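Local coordinates for protein - conserved hypothetical (Bacillus anthracis, PDB 4LES) that is of unknown function, a conserved hypothetical bacterial protein built from antiparallel beta sheets, at residues D136-N141 with Y194-N199; K88-R93 with I113-E118; T80-V85 with N121-P126; P126-F131 with T166-P171. All coordinates share one frame; numbering follows the deposited sequence. Where two conformers were deposited one is given.

Interaction 1: residues D136-N141 with Y194-N199; sequences DLVDEN and YVVVNN
V138 and Y194 form a hydrogen-bonded pair in an antiparallel beta ladder, where strand 135-139 runs along the edge of a small three-stranded sheet and strand 193-197 fills its middle. V138 N gives to Y194 O, and Y194 N returns a bond of 2.8 Å to V138 O that is bent at the hydrogen (147°). Two residues along the ladder, D136 and V196 repeat the pattern; the other three bonds are all straighter than Y194 N to V138 O. Between these pairs L137 faces V195 as a non-hydrogen-bonded pair, and V195 CA sends a CA-H...O contact to D136 O.

On the face carrying D136, V138, Y194 and V196, the two valines touch methyl to methyl, V138 CG2 to V196 CG2 at 3.6 Å. The Y194 ring swings back beside its own backbone N (chi1 -51°), which brings its edge to V138 O, with E140 CA also at the edge; K202 makes a cation-pi contact with the same ring. Further out, D139 OD2 bonds to Y145 OH and E140 OE1 to K192 N. L137 and V195 point to the other face, L137 onto Y181 and I183, V195 onto V90, and the L137 CD1 methyl reaches Y194 O at 3.7 Å.

Interaction 2: residues K88-R93 with I113-E118; sequences KRVVER and IVVEAE. With PO4 (phosphate ion), chain E.
K88 and E118 meet through a salt bridge, K88 NZ to E118 OE1 at 2.7 Å, with the amine above the carboxylate plane. R89 lies alongside E116 and grips it side-on, NE to OE1 at 2.7 Å and NH2 to OE2 at 3.0 Å. Both oxygens sit near the guanidinium plane, but NE and NH2 come to them from above the carboxylate plane, and the two flat groups are turned 51° apart. R89 reaches this place with CG between its backbone N and carbonyl carbon (chi1 52°) and an extended chain to NE. Y155 OH bonds to E116 OE2, and E71 takes R89 NH1.

A phosphate, probably from the crystallisation liquor, receives R89 NH2 on O3 at 3.1 Å; R93 NH2 lies 3.0 Å from phosphate O1, while E158 pairs with R93 NH1.

On the opposite face, lined by V90, I113, V115 and E92, contacts across the strands are apolar: V90 CG1 meets I113 CG2 at 3.6 Å and I113 CD1 lies against E92 CB and CG.

V91 and V114 exchange two backbone bonds of 2.8 Å. With R89, R93 and V114 on Y155 of helix 149-158, this is the central pair of strands in a four-stranded antiparallel sheet.

Interaction 3: residues T80-V85 with N121-P126; sequences TPKFDV and NITSEP. With EOH (ethanol), chain D.
I122, in the one of its two conformers modelled here, lies across D84 at about a right angle, with its CG2 methyl 3.4 Å from D84 OD2 and its CD1 near D84 OD1; these side-chain details are tentative to that extent. In this conformer CG1 is set between the backbone N and carbonyl carbon (chi1 54°), and this carries the CG1-CD1 branch over the turn ahead of strand 83-96, where CG1 comes to K82 O and CD1 to T80 O. The D84 carboxylate is shared: H79 ND1 bonds to OD1, while an ethanol, probably from the crystallisation liquor, has its oxygen 2.9 Å from OD2.

F83 pairs with N121 as an antiparallel non-hydrogen-bonded pair, and the ring places CD1 3.8 Å from N121 CA. Beside it I122 N gives a 3.0 Å bond to K82 O, and the methyl CG2 of T123 lies 3.7 Å from the same oxygen, K82 O.

N121 organises its own loop. Its OD1 takes T123 N from above the amide plane, an Asx turn, and also T123 OG1, in plane on a lone pair, at 2.6 Å. Its ND2 gives to E125 O at 2.7 Å, nearly straight at 173° and in the amide plane.

The contact ties the start of strand 83-96 to the loop leaving strand 110-121. F83 packs on L132 and P133, while I122 touches H79 at the end of strand 69-79.

Interaction 4: residues P126-F131 with T166-P171; sequences PMKLAF and TKELKP
L129 and L169 cross at about a right angle and touch through their CD1 methyls, a tight 3.3 Å apart. L129 has CG roughly anti to its backbone N (chi1 -154°), turned some way off the ideal, and this lays its branch along the other segment: CD2 comes to T166 O, also closely, and CB to K167 O. L169 instead puts CG anti to its carbonyl carbon, with CD1 reaching L129.

E168 stands on the other face with its chain extended beyond CG. CB and CG run close to M127 O, CB at 3.3 Å, and the carboxylate ends between two neighbours, OE1 3.6 Å from P126 CB and OE2 3.8 Å from K128 CG. The K128 chain bends at chi3 (61°), and NZ remains 5.9 Å from E168 OE2, so the opposite charges are near without pairing. At the far end the rings of P126 and P171 cross obliquely, P126 CG to P171 CD at 4.1 Å.

The frame beneath is a short antiparallel ladder. M127, a selenomethionine, exchanges two backbone bonds with L169, and L129 N gives a nearly straight bond (177°) to K167 O. On the T166 side, T166 OG1 gives to E168 O at 2.9 Å.

This two-stranded sheet, 127-128 with 168-169, lies at the protein surface. Its inner face, with M127 and L169, rests on F83 of strand 83-96; L129 and L169 also meet K175 of strand 174-184, and L169 O takes N121 ND2 from the end of strand 110-121.

Interaction 2 is the buried centre of the four-stranded sheet, whereas interaction 4 is a surface contact and interactions 1 and 3 are partly buried. Interactions 2 and 3 both use strand 83-96, one along its middle and the other at its start. Interaction 1 belongs to the separate three-stranded sheet, packed on the main one through V195 on V90 and L137 on I113. Interactions 3 and 4 share P126 and meet on the same side of the molecule, their centres about 9 Å apart. Salt bridges mark interaction 2; backbone ladders carry 1 and 4, and side-chain bonds within the loop mark 3.

Interaction 1: residues D136-N141 with Y194-N199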
loop_
_atom_site.group_PDB
_atom_site.type_symbol
_atom_site.label_atom_id
_atom_site.label_comp_id
_atom_site.label_asym_id
_atom_site.label_seq_id
_atom_site.Cartn_x
_atom_site.Cartn_y
_atom_site.Cartn_z
ATOM N N ASP A 136 5.981 3.915 1.966
ATOM C CA ASP A 136 5.998 3.295 3.283
ATOM C C ASP A 136 5.031 3.900 4.280
ATOM O O ASP A 136 4.788 5.092 4.280
ATOM C CB ASP A 136 7.363 3.434 3.897
ATOM C CG ASP A 136 8.436 2.728 3.103
ATOM O OD1 ASP A 136 8.245 1.569 2.686
ATOM O OD2 ASP A 136 9.463 3.357 2.910
ATOM N N LEU A 137 4.503 3.023 5.124
ATOM C CA LEU A 137 3.667 3.385 6.220
ATOM C C LEU A 137 4.621 3.759 7.328
ATOM O O LEU A 137 5.518 2.974 7.663
ATOM C CB LEU A 137 2.811 2.213 6.652
ATOM C CG LEU A 137 1.957 2.480 7.877
ATOM C CD1 LEU A 137 0.828 3.453 7.527
ATOM C CD2 LEU A 137 1.413 1.165 8.394
ATOM N N VAL A 138 4.427 4.939 7.912
ATOM C CA VAL A 138 5.329 5.433 8.960
ATOM C C VAL A 138 4.545 5.966 10.134
ATOM O O VAL A 138 3.503 6.622 9.945
ATOM C CB VAL A 138 6.234 6.544 8.429
ATOM C CG1 VAL A 138 7.256 6.974 9.481
ATOM C CG2 VAL A 138 6.954 6.074 7.181
ATOM N N ASP A 139 5.023 5.668 11.346
ATOM C CA ASP A 139 4.335 6.122 12.564
ATOM C C ASP A 139 4.919 7.435 13.058
ATOM O O ASP A 139 5.798 7.984 12.421
ATOM C CB ASP A 139 4.344 5.032 13.648
ATOM C CG ASP A 139 5.733 4.679 14.160
ATOM O OD1 ASP A 139 6.675 5.496 14.098
ATOM O OD2 ASP A 139 5.863 3.556 14.675
ATOM N N GLU A 140 4.428 7.945 14.184
ATOM C CA GLU A 140 4.927 9.218 14.726
ATOM C C GLU A 140 6.369 9.101 15.289
ATOM O O GLU A 140 7.035 10.101 15.483
ATOM C CB GLU A 140 3.943 9.803 15.760
ATOM C CG GLU A 140 3.736 8.933 16.989
ATOM C CD GLU A 140 2.467 9.257 17.781
ATOM O OE1 GLU A 140 1.612 10.037 17.306
ATOM O OE2 GLU A 140 2.313 8.701 18.889
ATOM N N ASN A 141 6.846 7.881 15.522
ATOM C CA ASN A 141 8.217 7.664 15.997
ATOM C C ASN A 141 9.188 7.393 14.851
ATOM O O ASN A 141 10.312 6.967 15.079
ATOM C CB ASN A 141 8.241 6.498 16.957
ATOM C CG ASN A 141 7.367 6.735 18.147
ATOM O OD1 ASN A 141 6.525 5.906 18.488
ATOM N ND2 ASN A 141 7.518 7.898 18.757
ATOM N N TYR A 194 1.451 8.192 8.860
ATOM C CA TYR A 194 1.779 8.862 7.630
ATOM C C TYR A 194 2.120 7.878 6.538
ATOM O O TYR A 194 2.428 6.698 6.795
ATOM C CB TYR A 194 3.040 9.729 7.852
ATOM C CG TYR A 194 2.970 10.650 9.040
ATOM C CD1 TYR A 194 3.229 10.179 10.314
ATOM C CD2 TYR A 194 2.637 11.999 8.888
ATOM C CE1 TYR A 194 3.152 11.024 11.428
ATOM C CE2 TYR A 194 2.578 12.859 9.989
ATOM C CZ TYR A 194 2.830 12.362 11.254
ATOM O OH TYR A 194 2.762 13.177 12.344
ATOM N N VAL A 195 2.048 8.360 5.308
ATOM C CA VAL A 195 2.546 7.598 4.164
ATOM C C VAL A 195 3.705 8.423 3.591
ATOM O O VAL A 195 3.539 9.617 3.306
ATOM C CB VAL A 195 1.488 7.320 3.098
ATOM C CG1 VAL A 195 2.150 6.678 1.891
ATOM C CG2 VAL A 195 0.406 6.387 3.656
ATOM N N VAL A 196 4.887 7.802 3.490
ATOM C CA VAL A 196 6.067 8.483 2.950
ATOM C C VAL A 196 6.386 7.940 1.556
ATOM O O VAL A 196 6.540 6.722 1.350
ATOM C CB VAL A 196 7.301 8.382 3.886
ATOM C CG1 VAL A 196 8.530 8.996 3.237
ATOM C CG2 VAL A 196 6.998 9.070 5.211
ATOM N N VAL A 197 6.479 8.859 0.603
ATOM C CA VAL A 197 6.730 8.500 -0.769
ATOM C C VAL A 197 8.119 8.968 -1.231
ATOM O O VAL A 197 8.466 10.164 -1.170
ATOM C CB VAL A 197 5.628 9.049 -1.693
ATOM C CG1 VAL A 197 5.949 8.761 -3.151
ATOM C CG2 VAL A 197 4.273 8.428 -1.329
ATOM N N ASN A 198 8.902 7.983 -1.649
ATOM C CA ASN A 198 10.241 8.173 -2.183
ATOM C C ASN A 198 11.141 8.887 -1.203
ATOM O O ASN A 198 12.040 9.583 -1.620
ATOM C CB ASN A 198 10.149 9.006 -3.458
ATOM C CG ASN A 198 11.396 8.888 -4.298
ATOM O OD1 ASN A 198 11.978 7.814 -4.404
ATOM N ND2 ASN A 198 11.815 9.984 -4.888
ATOM N N ASN A 199 10.868 8.723 0.090
ATOM C CA ASN A 199 11.544 9.450 1.165
ATOM C C ASN A 199 11.580 10.940 0.865
ATOM O O ASN A 199 12.493 11.627 1.256
ATOM C CB ASN A 199 12.949 8.887 1.379
ATOM C CG ASN A 199 12.914 7.518 2.018
ATOM O OD1 ASN A 199 12.404 7.357 3.133
ATOM N ND2 ASN A 199 13.449 6.521 1.325
HETATM O O HOH W 1 9.996 5.590 3.749
#

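Interaction 2: residues K88-R93 with I113-E118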
loop_
_atom_site.group_PDB
_atom_site.type_symbol
_atom_site.label_atom_id
_atom_site.label_comp_id
_atom_site.label_asym_id
_atom_site.label_seq_id
_atom_site.Cartn_x
_atom_site.Cartn_y
_atom_site.Cartn_z
ATOM N N LYS A 88 -3.945 6.134 -3.167
ATOM C CA LYS A 88 -5.386 6.265 -3.205
ATOM C C LYS A 88 -5.967 6.293 -1.834
ATOM O O LYS A 88 -6.584 7.248 -1.445
ATOM C CB LYS A 88 -5.975 5.141 -4.026
ATOM C CG LYS A 88 -5.475 5.154 -5.454
ATOM C CD LYS A 88 -6.035 3.961 -6.211
ATOM C CE LYS A 88 -5.641 4.050 -7.665
ATOM N NZ LYS A 88 -6.088 2.863 -8.452
ATOM N N ARG A 89 -5.753 5.253 -1.071
ATOM C CA ARG A 89 -6.284 5.238 0.254
ATOM C C ARG A 89 -5.513 4.296 1.116
ATOM O O ARG A 89 -4.706 3.499 0.627
ATOM C CB ARG A 89 -7.743 4.849 0.224
ATOM C CG ARG A 89 -8.024 3.576 -0.523
ATOM C CD ARG A 89 -9.539 3.221 -0.505
ATOM N NE ARG A 89 -9.613 1.856 -0.991
ATOM C CZ ARG A 89 -10.590 0.973 -0.772
ATOM N NH1 ARG A 89 -11.674 1.286 -0.070
ATOM N NH2 ARG A 89 -10.460 -0.250 -1.282
ATOM N N VAL A 90 -5.748 4.426 2.417
ATOM C CA VAL A 90 -5.160 3.549 3.408
ATOM C C VAL A 90 -6.372 2.917 4.080
ATOM O O VAL A 90 -7.313 3.628 4.421
ATOM C CB VAL A 90 -4.323 4.312 4.434
ATOM C CG1 VAL A 90 -3.882 3.385 5.545
ATOM C CG2 VAL A 90 -3.127 4.978 3.760
ATOM N N VAL A 91 -6.362 1.601 4.249
ATOM C CA VAL A 91 -7.500 0.895 4.852
ATOM C C VAL A 91 -7.072 0.028 6.026
ATOM O O VAL A 91 -6.124 -0.727 5.924
ATOM C CB VAL A 91 -8.158 -0.027 3.820
ATOM C CG1 VAL A 91 -9.358 -0.756 4.427
ATOM C CG2 VAL A 91 -8.606 0.801 2.625
ATOM N N GLU A 92 -7.791 0.153 7.130
ATOM C CA GLU A 92 -7.553 -0.622 8.333
ATOM C C GLU A 92 -8.603 -1.699 8.335
ATOM O O GLU A 92 -9.806 -1.395 8.333
ATOM C CB GLU A 92 -7.712 0.284 9.568
ATOM C CG GLU A 92 -7.589 -0.424 10.900
ATOM C CD GLU A 92 -7.794 0.511 12.086
ATOM O OE1 GLU A 92 -8.276 1.650 11.904
ATOM O OE2 GLU A 92 -7.476 0.091 13.215
ATOM N N ARG A 93 -8.179 -2.954 8.318
ATOM C CA ARG A 93 -9.141 -4.061 8.287
ATOM C C ARG A 93 -8.753 -5.316 9.041
ATOM O O ARG A 93 -7.604 -5.529 9.375
ATOM C CB ARG A 93 -9.515 -4.406 6.840
ATOM C CG ARG A 93 -8.363 -4.627 5.891
ATOM C CD ARG A 93 -8.809 -4.439 4.446
ATOM N NE ARG A 93 -9.504 -5.597 3.923
ATOM C CZ ARG A 93 -10.360 -5.590 2.905
ATOM N NH1 ARG A 93 -10.917 -6.726 2.529
ATOM N NH2 ARG A 93 -10.694 -4.473 2.281
ATOM N N ILE A 113 -3.079 -3.119 7.730
ATOM C CA ILE A 113 -3.164 -1.745 7.230
ATOM C C ILE A 113 -2.768 -1.872 5.784
ATOM O O ILE A 113 -1.670 -2.360 5.488
ATOM C CB ILE A 113 -2.215 -0.774 7.946
ATOM C CG1 ILE A 113 -2.540 -0.737 9.449
ATOM C CG2 ILE A 113 -2.345 0.633 7.361
ATOM C CD1 ILE A 113 -3.978 -0.322 9.758
ATOM N N VAL A 114 -3.685 -1.519 4.888
ATOM C CA VAL A 114 -3.435 -1.612 3.454
ATOM C C VAL A 114 -3.220 -0.223 2.881
ATOM O O VAL A 114 -4.034 0.656 3.092
ATOM C CB VAL A 114 -4.648 -2.208 2.712
ATOM C CG1 VAL A 114 -4.373 -2.308 1.208
ATOM C CG2 VAL A 114 -5.005 -3.570 3.278
ATOM N N VAL A 115 -2.103 -0.009 2.208
ATOM C CA VAL A 115 -1.843 1.260 1.508
ATOM C C VAL A 115 -2.013 0.958 0.006
ATOM O O VAL A 115 -1.224 0.215 -0.583
ATOM C CB VAL A 115 -0.417 1.790 1.793
ATOM C CG1 VAL A 115 -0.137 3.052 1.012
ATOM C CG2 VAL A 115 -0.203 2.046 3.284
ATOM N N GLU A 116 -3.050 1.499 -0.605
ATOM C CA GLU A 116 -3.282 1.337 -2.045
ATOM C C GLU A 116 -2.540 2.436 -2.805
ATOM O O GLU A 116 -2.779 3.616 -2.603
ATOM C CB GLU A 116 -4.765 1.433 -2.369
ATOM C CG GLU A 116 -5.565 0.245 -1.880
ATOM C CD GLU A 116 -7.021 0.317 -2.303
ATOM O OE1 GLU A 116 -7.511 1.436 -2.611
ATOM O OE2 GLU A 116 -7.680 -0.747 -2.310
ATOM N N ALA A 117 -1.664 2.032 -3.697
ATOM C CA ALA A 117 -0.853 2.957 -4.450
ATOM C C ALA A 117 -0.601 2.436 -5.836
ATOM O O ALA A 117 -0.783 1.250 -6.118
ATOM C CB ALA A 117 0.484 3.136 -3.741
ATOM N N GLU A 118 -0.171 3.324 -6.714
ATOM C CA GLU A 118 0.199 2.915 -8.065
ATOM C C GLU A 118 1.259 3.859 -8.652
ATOM O O GLU A 118 1.376 4.998 -8.214
ATOM C CB GLU A 118 -1.041 2.808 -8.940
ATOM C CG GLU A 118 -1.845 4.080 -9.084
ATOM C CD GLU A 118 -3.130 3.839 -9.872
ATOM O OE1 GLU A 118 -3.738 2.760 -9.692
ATOM O OE2 GLU A 118 -3.529 4.725 -10.654
HETATM P P PO4 E . -13.101 -2.188 0.240
HETATM O O1 PO4 E . -11.668 -2.133 0.723
HETATM O O2 PO4 E . -13.956 -1.176 0.956
HETATM O O3 PO4 E . -13.104 -1.873 -1.222
HETATM O O4 PO4 E . -13.662 -3.564 0.479
#

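Interaction 3: residues T80-V85 with N121-P126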
loop_
_atom_site.group_PDB
_atom_site.type_symbol
_atom_site.label_atom_id
_atom_site.label_comp_id
_atom_site.label_asym_id
_atom_site.label_seq_id
_atom_site.Cartn_x
_atom_site.Cartn_y
_atom_site.Cartn_z
ATOM N N THR A 80 7.920 12.078 -9.017
ATOM C CA THR A 80 9.321 11.698 -8.840
ATOM C C THR A 80 9.879 11.780 -10.245
ATOM O O THR A 80 9.114 11.865 -11.216
ATOM C CB THR A 80 9.517 10.286 -8.220
ATOM O OG1 THR A 80 9.153 9.256 -9.161
ATOM C CG2 THR A 80 8.719 10.150 -6.956
ATOM N N PRO A 81 11.211 11.794 -10.369
ATOM C CA PRO A 81 11.810 11.957 -11.695
ATOM C C PRO A 81 11.321 10.978 -12.761
ATOM O O PRO A 81 11.045 11.386 -13.882
ATOM C CB PRO A 81 13.311 11.758 -11.428
ATOM C CG PRO A 81 13.493 12.104 -9.975
ATOM C CD PRO A 81 12.228 11.661 -9.303
ATOM N N LYS A 82 11.191 9.704 -12.423
ATOM C CA LYS A 82 10.797 8.710 -13.432
ATOM C C LYS A 82 9.341 8.281 -13.384
ATOM O O LYS A 82 8.788 7.856 -14.401
ATOM C CB LYS A 82 11.678 7.467 -13.278
ATOM C CG LYS A 82 13.153 7.706 -13.532
ATOM C CD LYS A 82 13.964 6.472 -13.133
ATOM C CE LYS A 82 15.412 6.574 -13.582
ATOM N NZ LYS A 82 16.170 5.349 -13.216
ATOM N N PHE A 83 8.721 8.436 -12.212
ATOM C CA PHE A 83 7.372 7.977 -11.974
ATOM C C PHE A 83 6.486 8.957 -11.191
ATOM O O PHE A 83 6.954 9.626 -10.278
ATOM C CB PHE A 83 7.434 6.694 -11.100
ATOM C CG PHE A 83 8.276 5.572 -11.681
ATOM C CD1 PHE A 83 7.715 4.620 -12.517
ATOM C CD2 PHE A 83 9.622 5.457 -11.368
ATOM C CE1 PHE A 83 8.478 3.589 -13.052
ATOM C CE2 PHE A 83 10.406 4.428 -11.911
ATOM C CZ PHE A 83 9.835 3.495 -12.754
ATOM N N ASP A 84 5.198 8.989 -11.537
ATOM C CA ASP A 84 4.178 9.705 -10.745
ATOM C C ASP A 84 3.523 8.612 -9.939
ATOM O O ASP A 84 2.985 7.667 -10.511
ATOM C CB ASP A 84 3.124 10.405 -11.617
ATOM C CG ASP A 84 3.614 11.754 -12.153
ATOM O OD1 ASP A 84 4.610 12.283 -11.608
ATOM O OD2 ASP A 84 3.006 12.264 -13.121
ATOM N N VAL A 85 3.587 8.734 -8.621
ATOM C CA VAL A 85 3.043 7.747 -7.716
ATOM C C VAL A 85 1.746 8.248 -7.109
ATOM O O VAL A 85 1.720 9.299 -6.479
ATOM C CB VAL A 85 4.044 7.447 -6.584
ATOM C CG1 VAL A 85 3.436 6.479 -5.587
ATOM C CG2 VAL A 85 5.346 6.896 -7.155
ATOM N N ASN A 121 4.958 5.288 -15.272
ATOM C CA ASN A 121 6.221 5.640 -15.878
ATOM C C ASN A 121 5.931 6.886 -16.677
ATOM O O ASN A 121 5.158 6.830 -17.622
ATOM C CB ASN A 121 6.704 4.501 -16.788
ATOM C CG ASN A 121 7.970 4.855 -17.580
ATOM O OD1 ASN A 121 8.556 5.950 -17.436
ATOM N ND2 ASN A 121 8.392 3.925 -18.436
ATOM N N ILE A 122 6.519 8.013 -16.288
ATOM C CA ILE A 122 6.285 9.263 -17.000
ATOM C C ILE A 122 7.435 9.638 -17.929
ATOM O O ILE A 122 7.489 10.761 -18.413
ATOM C CB ILE A 122 6.025 10.432 -16.041
ATOM C CG1 ILE A 122 7.156 10.548 -15.023
ATOM C CG2 ILE A 122 4.702 10.229 -15.328
ATOM C CD1 ILE A 122 7.175 11.869 -14.298
ATOM N N THR A 123 8.342 8.694 -18.177
ATOM C CA THR A 123 9.473 8.910 -19.098
ATOM C C THR A 123 9.072 8.319 -20.458
ATOM O O THR A 123 8.021 7.685 -20.593
ATOM C CB THR A 123 10.800 8.261 -18.609
ATOM O OG1 THR A 123 10.725 6.817 -18.662
ATOM C CG2 THR A 123 11.132 8.726 -17.188
ATOM N N SER A 124 9.917 8.518 -21.455
ATOM C CA SER A 124 9.642 8.044 -22.806
ATOM C C SER A 124 10.306 6.708 -23.085
ATOM O O SER A 124 10.267 6.219 -24.213
ATOM C CB SER A 124 10.125 9.079 -23.812
ATOM O OG SER A 124 11.483 9.387 -23.565
ATOM N N GLU A 125 10.926 6.127 -22.061
ATOM C CA GLU A 125 11.557 4.813 -22.180
ATOM C C GLU A 125 11.028 3.841 -21.154
ATOM O O GLU A 125 10.532 4.257 -20.118
ATOM C CB GLU A 125 13.052 4.919 -21.984
ATOM C CG GLU A 125 13.797 5.306 -23.237
ATOM C CD GLU A 125 15.274 5.415 -22.982
ATOM O OE1 GLU A 125 15.642 5.859 -21.866
ATOM O OE2 GLU A 125 16.058 5.072 -23.891
ATOM N N PRO A 126 11.126 2.534 -21.445
ATOM C CA PRO A 126 10.699 1.603 -20.424
ATOM C C PRO A 126 11.627 1.779 -19.245
ATOM O O PRO A 126 12.790 2.093 -19.419
ATOM C CB PRO A 126 10.895 0.239 -21.079
ATOM C CG PRO A 126 10.825 0.512 -22.544
ATOM C CD PRO A 126 11.473 1.852 -22.704
HETATM C C1 EOH D . -0.327 11.714 -14.233
HETATM C C2 EOH D . 0.508 11.848 -15.492
HETATM O O EOH D . 0.397 10.995 -13.225
#

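Interaction 4: residues P126-F131 with T166-P171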
loop_
_atom_site.group_PDB
_atom_site.type_symbol
_atom_site.label_atom_id
_atom_site.label_comp_id
_atom_site.label_asym_id
_atom_site.label_seq_id
_atom_site.Cartn_x
_atom_site.Cartn_y
_atom_site.Cartn_z
ATOM N N PRO A 126 11.126 2.534 -21.445
ATOM C CA PRO A 126 10.699 1.603 -20.424
ATOM C C PRO A 126 11.627 1.779 -19.245
ATOM O O PRO A 126 12.790 2.093 -19.419
ATOM C CB PRO A 126 10.895 0.239 -21.079
ATOM C CG PRO A 126 10.825 0.512 -22.544
ATOM C CD PRO A 126 11.473 1.852 -22.704
HETATM N N MSE A 127 11.102 1.613 -18.043
HETATM C CA MSE A 127 11.903 1.746 -16.836
HETATM C C MSE A 127 11.653 0.503 -16.037
HETATM O O MSE A 127 10.586 -0.100 -16.137
HETATM C CB MSE A 127 11.511 2.995 -16.046
HETATM C CG MSE A 127 11.638 4.304 -16.848
HETATM SE SE MSE A 127 13.458 4.639 -17.554
HETATM C CE MSE A 127 14.461 3.680 -16.152
ATOM N N LYS A 128 12.626 0.118 -15.224
ATOM C CA LYS A 128 12.525 -1.087 -14.421
ATOM C C LYS A 128 11.648 -0.894 -13.202
ATOM O O LYS A 128 11.696 0.144 -12.529
ATOM C CB LYS A 128 13.897 -1.523 -13.957
ATOM C CG LYS A 128 14.896 -1.682 -15.097
ATOM C CD LYS A 128 16.241 -2.188 -14.608
ATOM C CE LYS A 128 16.124 -3.558 -13.947
ATOM N NZ LYS A 128 17.465 -4.169 -13.714
ATOM N N LEU A 129 10.883 -1.942 -12.913
ATOM C CA LEU A 129 9.991 -2.020 -11.786
ATOM C C LEU A 129 10.781 -1.776 -10.502
ATOM O O LEU A 129 10.275 -1.176 -9.548
ATOM C CB LEU A 129 9.379 -3.423 -11.751
ATOM C CG LEU A 129 8.035 -3.632 -11.102
ATOM C CD1 LEU A 129 6.999 -2.882 -11.921
ATOM C CD2 LEU A 129 7.702 -5.119 -11.034
ATOM N N ALA A 130 12.027 -2.238 -10.494
ATOM C CA ALA A 130 12.924 -2.059 -9.348
ATOM C C ALA A 130 13.124 -0.579 -8.995
ATOM O O ALA A 130 13.402 -0.249 -7.846
ATOM C CB ALA A 130 14.276 -2.711 -9.623
ATOM N N PHE A 131 12.987 0.309 -9.970
ATOM C CA PHE A 131 13.145 1.728 -9.676
ATOM C C PHE A 131 11.855 2.399 -9.211
ATOM O O PHE A 131 11.861 3.574 -8.979
ATOM C CB PHE A 131 13.735 2.470 -10.858
ATOM C CG PHE A 131 15.112 1.971 -11.269
ATOM C CD1 PHE A 131 16.101 1.719 -10.314
ATOM C CD2 PHE A 131 15.436 1.834 -12.596
ATOM C CE1 PHE A 131 17.375 1.295 -10.682
ATOM C CE2 PHE A 131 16.720 1.425 -12.982
ATOM C CZ PHE A 131 17.686 1.148 -12.018
ATOM N N THR A 166 5.270 -7.562 -14.913
ATOM C CA THR A 166 6.390 -7.499 -15.804
ATOM C C THR A 166 7.578 -6.861 -15.092
ATOM O O THR A 166 7.418 -6.211 -14.069
ATOM C CB THR A 166 5.991 -6.677 -17.021
ATOM O OG1 THR A 166 5.661 -5.359 -16.599
ATOM C CG2 THR A 166 4.751 -7.296 -17.685
ATOM N N LYS A 167 8.771 -7.054 -15.625
ATOM C CA LYS A 167 9.958 -6.507 -15.010
ATOM C C LYS A 167 10.181 -5.005 -15.322
ATOM O O LYS A 167 10.962 -4.331 -14.640
ATOM C CB LYS A 167 11.178 -7.325 -15.406
ATOM C CG LYS A 167 11.216 -8.710 -14.771
ATOM C CD LYS A 167 12.564 -9.375 -15.011
ATOM C CE LYS A 167 12.719 -10.680 -14.240
ATOM N NZ LYS A 167 14.068 -11.303 -14.473
ATOM N N GLU A 168 9.515 -4.493 -16.350
ATOM C CA GLU A 168 9.638 -3.098 -16.699
ATOM C C GLU A 168 8.288 -2.519 -17.031
ATOM O O GLU A 168 7.408 -3.245 -17.479
ATOM C CB GLU A 168 10.559 -2.938 -17.896
ATOM C CG GLU A 168 11.958 -3.456 -17.619
ATOM C CD GLU A 168 12.934 -3.128 -18.713
ATOM O OE1 GLU A 168 12.483 -2.751 -19.811
ATOM O OE2 GLU A 168 14.155 -3.261 -18.471
ATOM N N LEU A 169 8.101 -1.228 -16.756
ATOM C CA LEU A 169 6.878 -0.550 -17.151
ATOM C C LEU A 169 7.188 0.187 -18.404
ATOM O O LEU A 169 8.245 0.801 -18.528
ATOM C CB LEU A 169 6.406 0.499 -16.174
ATOM C CG LEU A 169 5.955 0.145 -14.786
ATOM C CD1 LEU A 169 7.171 -0.278 -13.978
ATOM C CD2 LEU A 169 5.267 1.367 -14.169
ATOM N N LYS A 170 6.245 0.172 -19.320
ATOM C CA LYS A 170 6.415 0.863 -20.561
ATOM C C LYS A 170 6.070 2.319 -20.391
ATOM O O LYS A 170 5.386 2.684 -19.432
ATOM C CB LYS A 170 5.549 0.211 -21.620
ATOM C CG LYS A 170 6.075 -1.163 -21.992
ATOM C CD LYS A 170 5.417 -1.687 -23.246
ATOM C CE LYS A 170 6.194 -2.859 -23.800
ATOM N NZ LYS A 170 5.503 -3.387 -24.999
ATOM N N PRO A 171 6.551 3.168 -21.315
ATOM C CA PRO A 171 6.256 4.598 -21.250
ATOM C C PRO A 171 4.758 4.853 -21.097
ATOM O O PRO A 171 3.985 4.436 -21.943
ATOM C CB PRO A 171 6.751 5.130 -22.599
ATOM C CG PRO A 171 7.725 4.130 -23.091
ATOM C CD PRO A 171 7.426 2.817 -22.450
HETATM O O HOH W 2 12.539 -4.448 -12.663
#